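Local coordinates for regulatory protein SdiA (Escherichia coli, PDB 4LFU), which acts as a LuxR-type quorum-sensing receptor and transcription factor that activates the ftsQAZ cell-division genes and, in response to the autoinducer AI-1, ydiV expression, at residues D80-P85 and G118-L123; E86-G91 and L130-F135; K195-I200 and N209-H214. All coordinates share one frame; numbering follows the deposited sequence.

Interaction 1. Residues D80-P85 and G118-L123; sequences DPVLNP and GVTQYL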
ATOM      1  N   ASP A  80      19.395  -3.483  10.454  1.00 28.93           N
ATOM      2  CA  ASP A  80      18.850  -4.723   9.884  1.00 29.47           C
ATOM      3  C   ASP A  80      18.327  -4.535   8.456  1.00 30.03           C
ATOM      4  O   ASP A  80      17.274  -3.934   8.254  1.00 30.42           O
ATOM      5  CB  ASP A  80      17.786  -5.324  10.787  1.00 29.29           C
ATOM      6  CG  ASP A  80      17.367  -6.712  10.358  1.00 30.08           C
ATOM      7  OD1 ASP A  80      16.560  -7.343  11.074  1.00 31.60           O
ATOM      8  OD2 ASP A  80      17.828  -7.189   9.309  1.00 30.84           O
ATOM      9  N   PRO A  81      19.051  -5.100   7.464  1.00 30.22           N
ATOM     10  CA  PRO A  81      18.764  -4.835   6.047  1.00 30.29           C
ATOM     11  C   PRO A  81      17.546  -5.597   5.534  1.00 30.19           C
ATOM     12  O   PRO A  81      16.991  -5.276   4.479  1.00 30.12           O
ATOM     13  CB  PRO A  81      20.034  -5.318   5.344  1.00 30.59           C
ATOM     14  CG  PRO A  81      20.631  -6.345   6.281  1.00 30.08           C
ATOM     15  CD  PRO A  81      20.165  -6.057   7.649  1.00 29.48           C
ATOM     16  N   VAL A  82      17.135  -6.592   6.303  1.00 29.86           N
ATOM     17  CA  VAL A  82      16.030  -7.478   5.967  1.00 29.79           C
ATOM     18  C   VAL A  82      14.670  -6.755   6.148  1.00 30.08           C
ATOM     19  O   VAL A  82      13.630  -7.233   5.680  1.00 30.27           O
ATOM     20  CB  VAL A  82      16.215  -8.791   6.808  1.00 30.19           C
ATOM     21  CG1 VAL A  82      14.931  -9.451   7.195  1.00 29.41           C
ATOM     22  CG2 VAL A  82      17.201  -9.738   6.097  1.00 29.58           C
ATOM     23  N   LEU A  83      14.712  -5.585   6.793  1.00 29.42           N
ATOM     24  CA  LEU A  83      13.531  -4.781   7.130  1.00 30.08           C
ATOM     25  C   LEU A  83      13.509  -3.453   6.361  1.00 30.20           C
ATOM     26  O   LEU A  83      12.856  -2.484   6.757  1.00 29.53           O
ATOM     27  CB  LEU A  83      13.504  -4.531   8.647  1.00 29.59           C
ATOM     28  CG  LEU A  83      12.749  -5.449   9.615  1.00 30.49           C
ATOM     29  CD1 LEU A  83      12.339  -6.841   9.086  1.00 30.85           C
ATOM     30  CD2 LEU A  83      13.486  -5.574  10.929  1.00 31.49           C
ATOM     31  N   ASN A  84      14.272  -3.426   5.279  1.00 30.47           N
ATOM     32  CA  ASN A  84      14.385  -2.279   4.436  1.00 32.04           C
ATOM     33  C   ASN A  84      13.814  -2.664   3.072  1.00 32.70           C
ATOM     34  O   ASN A  84      14.424  -3.443   2.339  1.00 33.18           O
ATOM     35  CB  ASN A  84      15.855  -1.833   4.341  1.00 32.20           C
ATOM     36  CG  ASN A  84      16.059  -0.644   3.410  1.00 33.15           C
ATOM     37  OD1 ASN A  84      15.099  -0.024   2.928  1.00 34.87           O
ATOM     38  ND2 ASN A  84      17.319  -0.332   3.130  1.00 33.32           N
ATOM     39  N   PRO A  85      12.627  -2.126   2.741  1.00 33.54           N
ATOM     40  CA  PRO A  85      11.929  -2.390   1.474  1.00 34.47           C
ATOM     41  C   PRO A  85      12.722  -2.041   0.185  1.00 35.47           C
ATOM     42  O   PRO A  85      12.512  -2.667  -0.848  1.00 35.77           O
ATOM     43  CB  PRO A  85      10.655  -1.544   1.600  1.00 34.15           C
ATOM     44  CG  PRO A  85      10.956  -0.529   2.609  1.00 33.31           C
ATOM     45  CD  PRO A  85      11.861  -1.195   3.592  1.00 33.23           C
ATOM     46  N   GLY A 118      18.261 -17.806   4.927  1.00 29.90           N
ATOM     47  CA  GLY A 118      16.890 -17.347   5.128  1.00 28.50           C
ATOM     48  C   GLY A 118      16.343 -16.566   3.956  1.00 27.90           C
ATOM     49  O   GLY A 118      17.011 -16.373   2.959  1.00 27.30           O
ATOM     50  N   VAL A 119      15.120 -16.091   4.106  1.00 27.31           N
ATOM     51  CA  VAL A 119      14.412 -15.417   3.043  1.00 27.49           C
ATOM     52  C   VAL A 119      13.388 -14.455   3.678  1.00 27.15           C
ATOM     53  O   VAL A 119      12.847 -14.741   4.739  1.00 27.90           O
ATOM     54  CB  VAL A 119      13.745 -16.474   2.126  1.00 27.19           C
ATOM     55  CG1 VAL A 119      12.745 -17.327   2.907  1.00 27.23           C
ATOM     56  CG2 VAL A 119      13.103 -15.826   0.895  1.00 27.08           C
ATOM     57  N   THR A 120      13.134 -13.317   3.059  1.00 26.61           N
ATOM     58  CA  THR A 120      12.082 -12.431   3.575  1.00 27.10           C
ATOM     59  C   THR A 120      11.078 -12.057   2.474  1.00 27.23           C
ATOM     60  O   THR A 120      11.451 -11.826   1.324  1.00 27.04           O
ATOM     61  CB  THR A 120      12.679 -11.174   4.254  1.00 26.71           C
ATOM     62  OG1 THR A 120      13.678 -11.595   5.181  1.00 27.88           O
ATOM     63  CG2 THR A 120      11.617 -10.360   5.015  1.00 25.58           C
ATOM     64  N   GLN A 121       9.803 -12.043   2.832  1.00 27.50           N
ATOM     65  CA  GLN A 121       8.774 -11.513   1.955  1.00 27.73           C
ATOM     66  C   GLN A 121       8.119 -10.315   2.640  1.00 27.69           C
ATOM     67  O   GLN A 121       7.881 -10.350   3.826  1.00 26.67           O
ATOM     68  CB  GLN A 121       7.724 -12.568   1.637  1.00 27.76           C
ATOM     69  CG  GLN A 121       6.714 -12.095   0.600  1.00 28.25           C
ATOM     70  CD  GLN A 121       7.172 -12.319  -0.820  1.00 29.76           C
ATOM     71  OE1 GLN A 121       8.041 -13.151  -1.093  1.00 30.26           O
ATOM     72  NE2 GLN A 121       6.578 -11.578  -1.744  1.00 30.52           N
ATOM     73  N   TYR A 122       7.825  -9.258   1.886  1.00 28.72           N
ATOM     74  CA  TYR A 122       7.117  -8.126   2.477  1.00 29.69           C
ATOM     75  C   TYR A 122       5.888  -7.610   1.710  1.00 30.22           C
ATOM     76  O   TYR A 122       5.740  -7.844   0.491  1.00 30.09           O
ATOM     77  CB  TYR A 122       8.079  -6.991   2.838  1.00 30.41           C
ATOM     78  CG  TYR A 122       8.099  -5.834   1.885  1.00 30.96           C
ATOM     79  CD1 TYR A 122       7.444  -4.626   2.186  1.00 32.50           C
ATOM     80  CD2 TYR A 122       8.798  -5.925   0.704  1.00 31.44           C
ATOM     81  CE1 TYR A 122       7.460  -3.552   1.274  1.00 31.57           C
ATOM     82  CE2 TYR A 122       8.825  -4.893  -0.192  1.00 31.79           C
ATOM     83  CZ  TYR A 122       8.167  -3.712   0.090  1.00 32.25           C
ATOM     84  OH  TYR A 122       8.269  -2.706  -0.845  1.00 33.96           O
ATOM     85  N   LEU A 123       5.015  -6.931   2.464  1.00 29.52           N
ATOM     86  CA  LEU A 123       3.811  -6.306   1.957  1.00 30.09           C
ATOM     87  C   LEU A 123       3.471  -5.033   2.727  1.00 29.88           C
ATOM     88  O   LEU A 123       3.531  -4.996   3.977  1.00 28.93           O
ATOM     89  CB  LEU A 123       2.613  -7.263   2.092  1.00 30.46           C
ATOM     90  CG  LEU A 123       1.322  -6.747   1.438  1.00 32.01           C
ATOM     91  CD1 LEU A 123       1.506  -6.658  -0.068  1.00 33.17           C
ATOM     92  CD2 LEU A 123       0.109  -7.596   1.781  1.00 30.29           C
TER

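Interaction 2. Residues E86-G91 and L130-F135; sequences ENFSQG and LGFLSF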
ATOM      1  N   GLU A  86      13.632  -1.069   0.263  1.00 36.96           N
ATOM      2  CA  GLU A  86      14.519  -0.714  -0.853  1.00 38.44           C
ATOM      3  C   GLU A  86      15.394  -1.868  -1.339  1.00 38.15           C
ATOM      4  O   GLU A  86      15.884  -1.844  -2.465  1.00 38.96           O
ATOM      5  CB  GLU A  86      15.386   0.494  -0.499  1.00 38.77           C
ATOM      6  CG  GLU A  86      14.640   1.858  -0.544  1.00 44.28           C
ATOM      7  CD  GLU A  86      14.798   2.669   0.752  1.00 51.86           C
ATOM      8  OE1 GLU A  86      15.652   3.596   0.786  1.00 54.02           O
ATOM      9  OE2 GLU A  86      14.077   2.368   1.746  1.00 54.49           O
ATOM     10  N   ASN A  87      15.601  -2.901  -0.537  1.00 37.51           N
ATOM     11  CA  ASN A  87      16.423  -3.977  -1.086  1.00 36.96           C
ATOM     12  C   ASN A  87      15.682  -5.282  -1.465  1.00 35.62           C
ATOM     13  O   ASN A  87      16.283  -6.315  -1.749  1.00 35.69           O
ATOM     14  CB  ASN A  87      17.781  -4.115  -0.345  1.00 37.87           C
ATOM     15  CG  ASN A  87      17.625  -4.475   1.079  1.00 38.63           C
ATOM     16  OD1 ASN A  87      16.877  -5.395   1.384  1.00 42.71           O
ATOM     17  ND2 ASN A  87      18.328  -3.768   1.982  1.00 35.98           N
ATOM     18  N   PHE A  88      14.361  -5.174  -1.545  1.00 33.98           N
ATOM     19  CA  PHE A  88      13.495  -6.254  -2.004  1.00 32.92           C
ATOM     20  C   PHE A  88      13.244  -6.138  -3.512  1.00 33.14           C
ATOM     21  O   PHE A  88      13.231  -5.052  -4.077  1.00 32.17           O
ATOM     22  CB  PHE A  88      12.152  -6.182  -1.263  1.00 31.72           C
ATOM     23  CG  PHE A  88      12.200  -6.716   0.140  1.00 29.92           C
ATOM     24  CD1 PHE A  88      12.782  -5.982   1.170  1.00 26.95           C
ATOM     25  CD2 PHE A  88      11.671  -7.953   0.432  1.00 26.09           C
ATOM     26  CE1 PHE A  88      12.821  -6.483   2.459  1.00 25.42           C
ATOM     27  CE2 PHE A  88      11.704  -8.434   1.719  1.00 25.57           C
ATOM     28  CZ  PHE A  88      12.290  -7.697   2.726  1.00 24.81           C
ATOM     29  N   SER A  89      13.036  -7.267  -4.165  1.00 33.60           N
ATOM     30  CA  SER A  89      12.563  -7.226  -5.540  1.00 34.26           C
ATOM     31  C   SER A  89      11.275  -8.033  -5.622  1.00 33.60           C
ATOM     32  O   SER A  89      11.245  -9.181  -5.195  1.00 33.48           O
ATOM     33  CB  SER A  89      13.631  -7.772  -6.487  1.00 34.69           C
ATOM     34  OG  SER A  89      13.123  -7.843  -7.802  1.00 37.36           O
ATOM     35  N   GLN A  90      10.214  -7.416  -6.147  1.00 33.26           N
ATOM     36  CA  GLN A  90       8.874  -8.021  -6.205  1.00 32.48           C
ATOM     37  C   GLN A  90       8.345  -8.401  -4.823  1.00 31.09           C
ATOM     38  O   GLN A  90       7.678  -9.423  -4.675  1.00 30.29           O
ATOM     39  CB  GLN A  90       8.848  -9.243  -7.137  1.00 33.87           C
ATOM     40  CG  GLN A  90       8.205  -8.992  -8.520  1.00 38.42           C
ATOM     41  CD  GLN A  90       9.177  -8.355  -9.472  1.00 44.62           C
ATOM     42  OE1 GLN A  90      10.369  -8.687  -9.467  1.00 48.64           O
ATOM     43  NE2 GLN A  90       8.692  -7.422 -10.288  1.00 46.13           N
ATOM     44  N   GLY A  91       8.670  -7.600  -3.812  1.00 29.45           N
ATOM     45  CA  GLY A  91       8.303  -7.939  -2.435  1.00 29.26           C
ATOM     46  C   GLY A  91       9.142  -9.040  -1.779  1.00 28.86           C
ATOM     47  O   GLY A  91       8.934  -9.365  -0.611  1.00 28.57           O
ATOM     48  N   LEU A 130       4.068  -1.730   7.305  1.00 28.17           N
ATOM     49  CA  LEU A 130       4.851  -2.606   6.443  1.00 28.13           C
ATOM     50  C   LEU A 130       5.074  -3.903   7.184  1.00 27.14           C
ATOM     51  O   LEU A 130       5.650  -3.911   8.285  1.00 26.65           O
ATOM     52  CB  LEU A 130       6.196  -1.956   6.062  1.00 28.94           C
ATOM     53  CG  LEU A 130       6.236  -0.686   5.199  1.00 31.69           C
ATOM     54  CD1 LEU A 130       7.681  -0.276   5.036  1.00 34.84           C
ATOM     55  CD2 LEU A 130       5.629  -0.920   3.815  1.00 33.51           C
ATOM     56  N   GLY A 131       4.601  -4.992   6.590  1.00 25.65           N
ATOM     57  CA  GLY A 131       4.743  -6.301   7.187  1.00 24.16           C
ATOM     58  C   GLY A 131       5.844  -7.064   6.496  1.00 24.52           C
ATOM     59  O   GLY A 131       5.970  -7.031   5.259  1.00 23.55           O
ATOM     60  N   PHE A 132       6.665  -7.727   7.306  1.00 24.27           N
ATOM     61  CA  PHE A 132       7.795  -8.531   6.826  1.00 24.08           C
ATOM     62  C   PHE A 132       7.687  -9.950   7.388  1.00 24.47           C
ATOM     63  O   PHE A 132       7.626 -10.144   8.600  1.00 24.42           O
ATOM     64  CB  PHE A 132       9.117  -7.915   7.288  1.00 23.10           C
ATOM     65  CG  PHE A 132       9.376  -6.527   6.742  1.00 23.32           C
ATOM     66  CD1 PHE A 132      10.147  -6.354   5.599  1.00 21.65           C
ATOM     67  CD2 PHE A 132       8.855  -5.392   7.381  1.00 21.61           C
ATOM     68  CE1 PHE A 132      10.363  -5.091   5.084  1.00 22.18           C
ATOM     69  CE2 PHE A 132       9.103  -4.098   6.887  1.00 19.34           C
ATOM     70  CZ  PHE A 132       9.843  -3.953   5.744  1.00 22.15           C
ATOM     71  N   LEU A 133       7.679 -10.944   6.511  1.00 25.03           N
ATOM     72  CA  LEU A 133       7.724 -12.331   6.957  1.00 25.49           C
ATOM     73  C   LEU A 133       9.072 -12.956   6.577  1.00 25.56           C
ATOM     74  O   LEU A 133       9.400 -13.050   5.406  1.00 25.94           O
ATOM     75  CB  LEU A 133       6.567 -13.133   6.347  1.00 25.68           C
ATOM     76  CG  LEU A 133       6.548 -14.643   6.665  1.00 26.32           C
ATOM     77  CD1 LEU A 133       6.311 -14.914   8.147  1.00 24.64           C
ATOM     78  CD2 LEU A 133       5.497 -15.310   5.801  1.00 26.74           C
ATOM     79  N   SER A 134       9.839 -13.374   7.574  1.00 25.73           N
ATOM     80  CA  SER A 134      11.151 -13.991   7.364  1.00 25.90           C
ATOM     81  C   SER A 134      11.111 -15.439   7.753  1.00 25.91           C
ATOM     82  O   SER A 134      10.493 -15.782   8.742  1.00 25.55           O
ATOM     83  CB  SER A 134      12.182 -13.325   8.239  1.00 25.03           C
ATOM     84  OG  SER A 134      12.560 -12.086   7.703  1.00 27.27           O
ATOM     85  N   PHE A 135      11.743 -16.288   6.953  1.00 27.34           N
ATOM     86  CA  PHE A 135      12.053 -17.669   7.352  1.00 28.44           C
ATOM     87  C   PHE A 135      13.566 -17.816   7.440  1.00 29.19           C
ATOM     88  O   PHE A 135      14.293 -17.243   6.639  1.00 28.90           O
ATOM     89  CB  PHE A 135      11.536 -18.685   6.329  1.00 28.85           C
ATOM     90  CG  PHE A 135      10.023 -18.783   6.241  1.00 30.05           C
ATOM     91  CD1 PHE A 135       9.212 -18.504   7.338  1.00 30.46           C
ATOM     92  CD2 PHE A 135       9.420 -19.193   5.056  1.00 29.94           C
ATOM     93  CE1 PHE A 135       7.831 -18.603   7.252  1.00 29.72           C
ATOM     94  CE2 PHE A 135       8.032 -19.319   4.974  1.00 29.36           C
ATOM     95  CZ  PHE A 135       7.244 -19.018   6.078  1.00 29.97           C
TER

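Interaction 3. Residues K195-I200 and N209-H214; sequences KTSAEI and NTVNFH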
ATOM      1  N   LYS A 195      -6.193  24.710   4.207  1.00 32.47           N
ATOM      2  CA  LYS A 195      -7.198  25.722   4.506  1.00 32.10           C
ATOM      3  C   LYS A 195      -7.190  26.096   5.978  1.00 32.10           C
ATOM      4  O   LYS A 195      -6.989  25.244   6.849  1.00 32.27           O
ATOM      5  CB  LYS A 195      -8.594  25.292   4.053  1.00 31.32           C
ATOM      6  CG  LYS A 195      -8.706  24.914   2.583  1.00 31.97           C
ATOM      7  CD  LYS A 195      -8.454  26.105   1.656  1.00 33.54           C
ATOM      8  CE  LYS A 195      -8.614  25.718   0.191  1.00 35.01           C
ATOM      9  NZ  LYS A 195      -8.133  26.823  -0.702  1.00 36.69           N
ATOM     10  N   THR A 196      -7.376  27.388   6.240  1.00 32.03           N
ATOM     11  CA  THR A 196      -7.589  27.916   7.592  1.00 32.07           C
ATOM     12  C   THR A 196      -9.048  27.651   8.094  1.00 32.26           C
ATOM     13  O   THR A 196      -9.941  27.309   7.307  1.00 31.30           O
ATOM     14  CB  THR A 196      -7.274  29.431   7.621  1.00 31.97           C
ATOM     15  OG1 THR A 196      -8.170  30.119   6.735  1.00 32.46           O
ATOM     16  CG2 THR A 196      -5.839  29.691   7.170  1.00 31.59           C
ATOM     17  N   SER A 197      -9.274  27.792   9.396  1.00 33.15           N
ATOM     18  CA  SER A 197     -10.629  27.734   9.954  1.00 35.26           C
ATOM     19  C   SER A 197     -11.626  28.644   9.231  1.00 35.52           C
ATOM     20  O   SER A 197     -12.762  28.233   8.986  1.00 35.58           O
ATOM     21  CB  SER A 197     -10.632  28.084  11.441  1.00 35.15           C
ATOM     22  OG  SER A 197     -10.274  26.939  12.187  1.00 39.06           O
ATOM     23  N   ALA A 198     -11.185  29.861   8.890  1.00 36.10           N
ATOM     24  CA  ALA A 198     -12.019  30.858   8.195  1.00 36.61           C
ATOM     25  C   ALA A 198     -12.411  30.431   6.785  1.00 36.99           C
ATOM     26  O   ALA A 198     -13.566  30.603   6.370  1.00 38.06           O
ATOM     27  CB  ALA A 198     -11.313  32.203   8.160  1.00 36.71           C
ATOM     28  N   GLU A 199     -11.443  29.881   6.058  1.00 36.71           N
ATOM     29  CA  GLU A 199     -11.661  29.387   4.708  1.00 37.00           C
ATOM     30  C   GLU A 199     -12.562  28.156   4.690  1.00 36.01           C
ATOM     31  O   GLU A 199     -13.423  28.027   3.822  1.00 35.31           O
ATOM     32  CB  GLU A 199     -10.331  29.072   4.028  1.00 36.56           C
ATOM     33  CG  GLU A 199      -9.573  30.298   3.543  1.00 39.09           C
ATOM     34  CD  GLU A 199      -8.131  29.975   3.101  1.00 39.69           C
ATOM     35  OE1 GLU A 199      -7.393  29.274   3.835  1.00 41.13           O
ATOM     36  OE2 GLU A 199      -7.729  30.447   2.009  1.00 44.63           O
ATOM     37  N   ILE A 200     -12.350  27.252   5.642  1.00 35.41           N
ATOM     38  CA  ILE A 200     -13.208  26.081   5.781  1.00 35.02           C
ATOM     39  C   ILE A 200     -14.663  26.491   6.116  1.00 35.44           C
ATOM     40  O   ILE A 200     -15.606  25.895   5.611  1.00 35.10           O
ATOM     41  CB  ILE A 200     -12.619  25.045   6.808  1.00 35.04           C
ATOM     42  CG1 ILE A 200     -11.238  24.563   6.317  1.00 34.21           C
ATOM     43  CG2 ILE A 200     -13.556  23.849   6.997  1.00 31.28           C
ATOM     44  CD1 ILE A 200     -10.423  23.756   7.330  1.00 34.03           C
ATOM     45  N   ASN A 209     -16.574  28.788  14.758  1.00 37.11           N
ATOM     46  CA  ASN A 209     -16.872  28.066  15.990  1.00 36.53           C
ATOM     47  C   ASN A 209     -17.185  26.613  15.770  1.00 34.82           C
ATOM     48  O   ASN A 209     -16.727  25.769  16.524  1.00 34.49           O
ATOM     49  CB  ASN A 209     -18.045  28.710  16.711  1.00 37.38           C
ATOM     50  CG  ASN A 209     -17.604  29.796  17.624  1.00 41.55           C
ATOM     51  OD1 ASN A 209     -17.082  29.531  18.714  1.00 47.96           O
ATOM     52  ND2 ASN A 209     -17.786  31.036  17.198  1.00 44.97           N
ATOM     53  N   THR A 210     -17.986  26.340  14.744  1.00 33.52           N
ATOM     54  CA  THR A 210     -18.341  24.981  14.350  1.00 32.16           C
ATOM     55  C   THR A 210     -17.115  24.200  13.875  1.00 31.36           C
ATOM     56  O   THR A 210     -16.907  23.056  14.311  1.00 30.94           O
ATOM     57  CB  THR A 210     -19.420  24.988  13.244  1.00 32.40           C
ATOM     58  OG1 THR A 210     -20.573  25.705  13.713  1.00 32.80           O
ATOM     59  CG2 THR A 210     -19.829  23.563  12.843  1.00 31.18           C
ATOM     60  N   VAL A 211     -16.322  24.821  12.988  1.00 29.91           N
ATOM     61  CA  VAL A 211     -15.099  24.226  12.476  1.00 28.47           C
ATOM     62  C   VAL A 211     -14.212  23.837  13.659  1.00 28.51           C
ATOM     63  O   VAL A 211     -13.817  22.687  13.770  1.00 28.07           O
ATOM     64  CB  VAL A 211     -14.320  25.165  11.470  1.00 28.92           C
ATOM     65  CG1 VAL A 211     -12.956  24.572  11.143  1.00 25.65           C
ATOM     66  CG2 VAL A 211     -15.117  25.384  10.167  1.00 27.14           C
ATOM     67  N   ASN A 212     -13.946  24.797  14.545  1.00 28.55           N
ATOM     68  CA  ASN A 212     -13.066  24.611  15.696  1.00 29.53           C
ATOM     69  C   ASN A 212     -13.627  23.637  16.715  1.00 29.43           C
ATOM     70  O   ASN A 212     -12.859  22.953  17.400  1.00 30.37           O
ATOM     71  CB  ASN A 212     -12.698  25.960  16.353  1.00 29.59           C
ATOM     72  CG  ASN A 212     -12.035  26.936  15.364  1.00 32.41           C
ATOM     73  OD1 ASN A 212     -11.315  26.518  14.444  1.00 34.31           O
ATOM     74  ND2 ASN A 212     -12.300  28.232  15.529  1.00 34.14           N
ATOM     75  N   PHE A 213     -14.954  23.592  16.825  1.00 28.63           N
ATOM     76  CA  PHE A 213     -15.638  22.579  17.605  1.00 28.00           C
ATOM     77  C   PHE A 213     -15.214  21.191  17.140  1.00 27.31           C
ATOM     78  O   PHE A 213     -14.737  20.401  17.929  1.00 27.44           O
ATOM     79  CB  PHE A 213     -17.162  22.746  17.453  1.00 28.29           C
ATOM     80  CG  PHE A 213     -17.997  21.760  18.258  1.00 27.92           C
ATOM     81  CD1 PHE A 213     -17.717  21.499  19.612  1.00 29.24           C
ATOM     82  CD2 PHE A 213     -19.095  21.126  17.669  1.00 27.72           C
ATOM     83  CE1 PHE A 213     -18.504  20.606  20.349  1.00 27.76           C
ATOM     84  CE2 PHE A 213     -19.896  20.230  18.410  1.00 28.43           C
ATOM     85  CZ  PHE A 213     -19.600  19.986  19.749  1.00 28.28           C
ATOM     86  N   HIS A 214     -15.401  20.907  15.862  1.00 26.85           N
ATOM     87  CA  HIS A 214     -15.007  19.616  15.280  1.00 27.50           C
ATOM     88  C   HIS A 214     -13.508  19.280  15.422  1.00 26.78           C
ATOM     89  O   HIS A 214     -13.170  18.143  15.748  1.00 26.41           O
ATOM     90  CB  HIS A 214     -15.467  19.517  13.817  1.00 27.12           C
ATOM     91  CG  HIS A 214     -16.957  19.491  13.667  1.00 29.78           C
ATOM     92  ND1 HIS A 214     -17.733  18.446  14.122  1.00 31.25           N
ATOM     93  CD2 HIS A 214     -17.817  20.392  13.136  1.00 29.95           C
ATOM     94  CE1 HIS A 214     -19.002  18.690  13.853  1.00 29.61           C
ATOM     95  NE2 HIS A 214     -19.077  19.863  13.252  1.00 32.32           N
TER

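Interaction 1. Residues D80-P85 and G118-L123
Val-82 against Thr-120 and Pro-85 against Tyr-122 make the two touching points between the loop 80-85 and the strand 118-123, two residues apart along the strand. Both contacts are van der Waals packing. In the first, the CG1 methyl of Val-82 lies 3.2 Å from Thr-120 OG1, a close approach for a methyl and a hydroxyl, and the two side chains pass at a slant. Rotation of Thr-120 about CA-CB (chi1 -50°) sets OG1 beside its own backbone N and puts CG2 anti to that N, beside the carbonyl carbon, where this methyl comes within 3.8 Å of Val-82 O. In the second, the ring of Pro-85 approaches the phenol end of Tyr-122: its CB is 3.6 Å from Tyr-122 CZ, and Pro-85 CA lies over one face, displaced toward the rim.

Hydrogen bonding acts within the loop and around the contact. Asp-80 OD2 accepts from Val-82 N at 3.1 Å, an Asx turn at the start of the short 3-10 segment that carries Val-82, with the donor well above the carboxylate plane. The other oxygen, Asp-80 OD1, bonds to Tyr-71 OH and to a bound tetraethylene glycol. Thr-120 OG1 is gripped by Trp-95 NE1 and is also hydrogen-bonded to Ser-134 OG, so this buried hydroxyl is satisfied while the valine methyl presses on it.

The loop thus lies over one side of the antiparallel sheet in the autoinducer-binding domain, with helix 147-167 on the far side. The side chain of Val-82 is about 4 Å from the glycol, which probably comes from crystallisation but may mark a pocket. A methyl beside an already hydrogen-bonded hydroxyl and a proline on a phenol ring imply that weakly directional van der Waals packing joins loop to strand, with the polar atoms served by other neighbours.

Interaction 2. Residues E86-G91 and L130-F135
Phe-88 and Phe-132 both turn their rings to the side of their own backbone N, with chi1 at -78° and -63°, and these rotations bring the two rings together between the loop 86-91 and the strand 130-135. The far end of the Phe-88 ring does the touching: its CZ is 3.8 Å from Phe-132 CD1, and its CE1 is 3.9 Å from Phe-132 CE1. Phe-88 comes to the edge of the Phe-132 ring, its CE1 in the ring plane. With centroids 5.8 Å apart and planes at 53°, the two rings lie obliquely to each other. Strand 130-137 is the middle strand of the five-stranded antiparallel sheet of this GAF-like autoinducer-binding domain, paired with strands 41-47 and 117-124, and the ring of Phe-132 meets the loop that precedes strand 92-94. Tyr-122, on the neighbouring strand, meets Phe-88 edge-to-face and also meets the Phe-132 ring, making an aromatic trio. Arg-47 and Leu-83 also pack on Phe-132. Further along the loop, Gln-90 packs on Arg-159 of the second subunit.

Interaction 3. Residues K195-I200 and N209-H214
Val-211 and Asn-212 meet Ser-197 and Ile-200 where the two helices of the helix-turn-helix motif, predicted here for residues 197-216, pack together. In LuxR-type DNA-binding domains the second of them, here helix 208-222, is the recognition helix; the first, helix 197-204, packs against it. The nearest CA atoms across the contact are those of Ser-197 and Val-211, 6.2 Å apart.

Taken along 209-214, the helix first turns Thr-210 to the inter-helix turn, its OG1 hydrogen-bonded to Ser-207 OG. Val-211 then points toward the other helix and sets its two methyls against Ser-197 and Ile-200. With CG1 anti to the backbone N (chi1 171°), that branch lies 3.7 Å from Ser-197 OG, while CG2 is 3.9 Å from Ile-200 CG2 and equally close to Ser-197 O. The Ile-200 and Val-211 side chains cross at about a right angle, and Ile-200 also packs on Trp-190 and Thr-191 of helix 182-192.

Asn-212 brings in the polar element at the border of the contact. Its OD1 accepts from Ser-197 OG, which lies in the carbonyl plane with a C=O to donor angle of 148°. The modelled separation of 2.5 Å is short, and its exact value is uncertain at this resolution. His-214, one turn beyond Thr-210, reaches Arg-183 and Ile-187, joining the recognition helix to helix 182-192.

The start of helix 197-204 is held by a capping box between Thr-196 and Glu-199, in the turn around Ser-197. Glu-199 N donates weakly to Thr-196 OG1 at 3.4 Å; in return, Thr-196 N gives an almost straight hydrogen bond, 3.1 Å long, to the anti lone pair of Glu-199 OE1.

Interactions 1 and 2 form one continuous patch, with centres about 4 Å apart and their segments alternating along the chain. Strands 117-124 and 130-137 are antiparallel neighbours, joined for instance by Leu-133 N and Gln-121 O at 2.8 Å, while Gly-91 O meets Tyr-122 N at 2.7 Å and Val-82 O packs against Phe-88 CZ. Both therefore lay a single loop over one sheet face of the autoinducer-binding domain, and interaction 1 borders the site holding tetraethylene glycol. Interaction 3 belongs to the separate DNA-binding domain, its centre about 43 Å from that of interaction 1 and 42 Å from that of interaction 2, and it touches neither.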